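Local coordinates for outer membrane protein TP0453 (Treponema pallidum, PDB 3K8H), which alters membrane permeability at acidic pH and might be involved in ligand transport, at residues Ser205-Asn210 / Glu232-Ile237. Sequence-based numbering, arbitrary orientation.
Sequences SLQLGN and EGDRLI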
ATOM      1  N   SER A 205       9.359 -18.138  -2.094  1.00 28.47           N
ATOM      2  CA  SER A 205      10.742 -17.954  -1.697  1.00 31.51           C
ATOM      3  C   SER A 205      11.589 -17.713  -2.928  1.00 32.32           C
ATOM      4  O   SER A 205      11.345 -18.293  -3.979  1.00 34.03           O
ATOM      5  CB  SER A 205      11.279 -19.142  -0.900  1.00 30.51           C
ATOM      6  OG  SER A 205      10.862 -20.347  -1.474  1.00 35.31           O
ATOM      7  N   LEU A 206      12.592 -16.859  -2.775  1.00 32.83           N
ATOM      8  CA  LEU A 206      13.416 -16.415  -3.871  1.00 33.78           C
ATOM      9  C   LEU A 206      14.877 -16.546  -3.441  1.00 36.35           C
ATOM     10  O   LEU A 206      15.286 -15.972  -2.431  1.00 36.38           O
ATOM     11  CB  LEU A 206      13.053 -14.962  -4.198  1.00 32.48           C
ATOM     12  CG  LEU A 206      13.916 -14.133  -5.153  1.00 33.22           C
ATOM     13  CD1 LEU A 206      13.932 -14.709  -6.576  1.00 27.28           C
ATOM     14  CD2 LEU A 206      13.445 -12.686  -5.152  1.00 30.15           C
ATOM     15  N   GLN A 207      15.652 -17.326  -4.187  1.00 38.40           N
ATOM     16  CA  GLN A 207      17.079 -17.445  -3.926  1.00 40.67           C
ATOM     17  C   GLN A 207      17.713 -16.093  -4.202  1.00 42.21           C
ATOM     18  O   GLN A 207      17.430 -15.472  -5.226  1.00 41.66           O
ATOM     19  CB  GLN A 207      17.713 -18.531  -4.808  1.00 40.74           C
ATOM     20  CG  GLN A 207      17.252 -19.960  -4.505  1.00 43.52           C
ATOM     21  CD  GLN A 207      17.920 -20.579  -3.267  1.00 53.36           C
ATOM     22  OE1 GLN A 207      18.830 -19.992  -2.663  1.00 55.57           O
ATOM     23  NE2 GLN A 207      17.472 -21.780  -2.894  1.00 52.44           N
ATOM     24  N   LEU A 208      18.559 -15.636  -3.281  1.00 45.20           N
ATOM     25  CA  LEU A 208      19.200 -14.322  -3.392  1.00 47.98           C
ATOM     26  C   LEU A 208      20.616 -14.354  -3.980  1.00 50.51           C
ATOM     27  O   LEU A 208      21.000 -13.451  -4.735  1.00 51.01           O
ATOM     28  CB  LEU A 208      19.235 -13.624  -2.028  1.00 47.34           C
ATOM     29  CG  LEU A 208      17.925 -13.244  -1.329  1.00 47.87           C
ATOM     30  CD1 LEU A 208      18.223 -12.699   0.064  1.00 46.30           C
ATOM     31  CD2 LEU A 208      17.100 -12.238  -2.142  1.00 47.34           C
ATOM     32  N   GLY A 209      21.383 -15.385  -3.629  1.00 52.98           N
ATOM     33  CA  GLY A 209      22.824 -15.410  -3.897  1.00 56.18           C
ATOM     34  C   GLY A 209      23.598 -14.473  -2.971  1.00 58.01           C
ATOM     35  O   GLY A 209      23.152 -14.178  -1.855  1.00 57.64           O
ATOM     36  N   ASN A 210      24.755 -14.005  -3.438  1.00 59.97           N
ATOM     37  CA  ASN A 210      25.572 -13.030  -2.702  1.00 61.88           C
ATOM     38  C   ASN A 210      24.906 -11.654  -2.540  1.00 62.56           C
ATOM     39  O   ASN A 210      25.450 -10.769  -1.864  1.00 62.72           O
ATOM     40  CB  ASN A 210      26.953 -12.874  -3.356  1.00 61.90           C
ATOM     41  CG  ASN A 210      28.009 -13.780  -2.735  1.00 64.19           C
ATOM     42  OD1 ASN A 210      27.735 -14.926  -2.366  1.00 65.76           O
ATOM     43  ND2 ASN A 210      29.232 -13.266  -2.624  1.00 65.81           N
ATOM     44  N   GLU A 232      15.347 -16.633   5.349  1.00 51.82           N
ATOM     45  CA  GLU A 232      15.896 -17.906   5.827  1.00 53.29           C
ATOM     46  C   GLU A 232      17.139 -18.299   5.018  1.00 53.21           C
ATOM     47  O   GLU A 232      17.040 -18.976   3.989  1.00 53.53           O
ATOM     48  CB  GLU A 232      14.844 -19.026   5.782  1.00 53.76           C
ATOM     49  CG  GLU A 232      13.708 -18.893   6.795  1.00 58.45           C
ATOM     50  CD  GLU A 232      13.031 -20.226   7.096  1.00 64.48           C
ATOM     51  OE1 GLU A 232      13.547 -20.979   7.956  1.00 67.44           O
ATOM     52  OE2 GLU A 232      11.975 -20.520   6.488  1.00 64.39           O
ATOM     53  N   GLY A 233      18.308 -17.869   5.486  1.00 52.88           N
ATOM     54  CA  GLY A 233      19.569 -18.154   4.800  1.00 52.23           C
ATOM     55  C   GLY A 233      19.830 -17.158   3.686  1.00 51.74           C
ATOM     56  O   GLY A 233      20.019 -15.965   3.943  1.00 51.74           O
ATOM     57  N   ASP A 234      19.847 -17.655   2.450  1.00 50.69           N
ATOM     58  CA  ASP A 234      19.920 -16.803   1.257  1.00 50.33           C
ATOM     59  C   ASP A 234      18.625 -16.921   0.436  1.00 48.41           C
ATOM     60  O   ASP A 234      18.620 -16.758  -0.787  1.00 47.46           O
ATOM     61  CB  ASP A 234      21.161 -17.133   0.413  1.00 51.04           C
ATOM     62  CG  ASP A 234      21.143 -18.554  -0.137  1.00 55.53           C
ATOM     63  OD1 ASP A 234      21.632 -18.752  -1.275  1.00 60.95           O
ATOM     64  OD2 ASP A 234      20.639 -19.470   0.559  1.00 57.87           O
ATOM     65  N   ARG A 235      17.536 -17.212   1.147  1.00 46.96           N
ATOM     66  CA  ARG A 235      16.191 -17.285   0.592  1.00 45.88           C
ATOM     67  C   ARG A 235      15.327 -16.188   1.211  1.00 43.89           C
ATOM     68  O   ARG A 235      15.212 -16.097   2.436  1.00 44.54           O
ATOM     69  CB  ARG A 235      15.562 -18.638   0.915  1.00 45.70           C
ATOM     70  CG  ARG A 235      15.631 -19.668  -0.188  1.00 51.16           C
ATOM     71  CD  ARG A 235      15.365 -21.055   0.378  1.00 56.87           C
ATOM     72  NE  ARG A 235      14.114 -21.099   1.136  1.00 63.32           N
ATOM     73  CZ  ARG A 235      13.886 -21.894   2.180  1.00 67.76           C
ATOM     74  NH1 ARG A 235      14.826 -22.724   2.621  1.00 67.09           N
ATOM     75  NH2 ARG A 235      12.707 -21.852   2.793  1.00 69.62           N
ATOM     76  N   LEU A 236      14.731 -15.356   0.363  1.00 40.57           N
ATOM     77  CA  LEU A 236      13.770 -14.359   0.814  1.00 37.46           C
ATOM     78  C   LEU A 236      12.383 -14.990   0.781  1.00 35.36           C
ATOM     79  O   LEU A 236      12.003 -15.605  -0.211  1.00 35.51           O
ATOM     80  CB  LEU A 236      13.844 -13.106  -0.063  1.00 37.16           C
ATOM     81  CG  LEU A 236      12.731 -12.050   0.040  1.00 39.95           C
ATOM     82  CD1 LEU A 236      12.530 -11.574   1.464  1.00 38.82           C
ATOM     83  CD2 LEU A 236      13.021 -10.874  -0.888  1.00 38.56           C
ATOM     84  N   ILE A 237      11.651 -14.860   1.883  1.00 33.22           N
ATOM     85  CA  ILE A 237      10.322 -15.454   2.020  1.00 31.25           C
ATOM     86  C   ILE A 237       9.259 -14.394   2.277  1.00 30.38           C
ATOM     87  O   ILE A 237       9.407 -13.540   3.149  1.00 29.50           O
ATOM     88  CB  ILE A 237      10.283 -16.522   3.137  1.00 32.24           C
ATOM     89  CG1 ILE A 237      11.130 -17.734   2.724  1.00 35.58           C
ATOM     90  CG2 ILE A 237       8.838 -16.957   3.430  1.00 31.43           C
ATOM     91  CD1 ILE A 237      11.569 -18.591   3.871  1.00 38.53           C
TER
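An antiparallel strand pair near the edge of the TP0453 β-half-barrel begins here, where the end of strand 199-207 meets the start of strand 235-244. L206 and L236 form the hydrogen-bonded pair: L206 N reaches L236 O at 2.9 Å in the carbonyl plane, and L236 N returns a straighter bond (166° at the hydrogen) to L206 O. Beyond the last bridge, L208 N adds a third backbone bond, to D234 O at 2.7 Å. S205 with I237 and Q207 with R235 are non-hydrogen-bonded pairs; in the first, S205 CB lies 3.9 Å from I237 CG1. On the same face the R235 side chain crosses that of Q207, its CG 3.9 Å from Q207 CD, and S205 CB sits at the guanidinium edge, 4.0 Å from R235 NE. R235 NH2 also has a long salt bridge, 4.0 Å, to E232 OE2, well out of the guanidinium plane. On the opposite face, L208 CD2 packs against L236 CB at 4.0 Å; with L208 CG anti to its own carbonyl carbon (chi1 -64°), the side chain lies against D234 O. L206 touches M189 of strand 189-196, and L236 touches I229 of strand 228-232. The result is an antiparallel ladder between strands not consecutive in the chain, within the half-barrel wall.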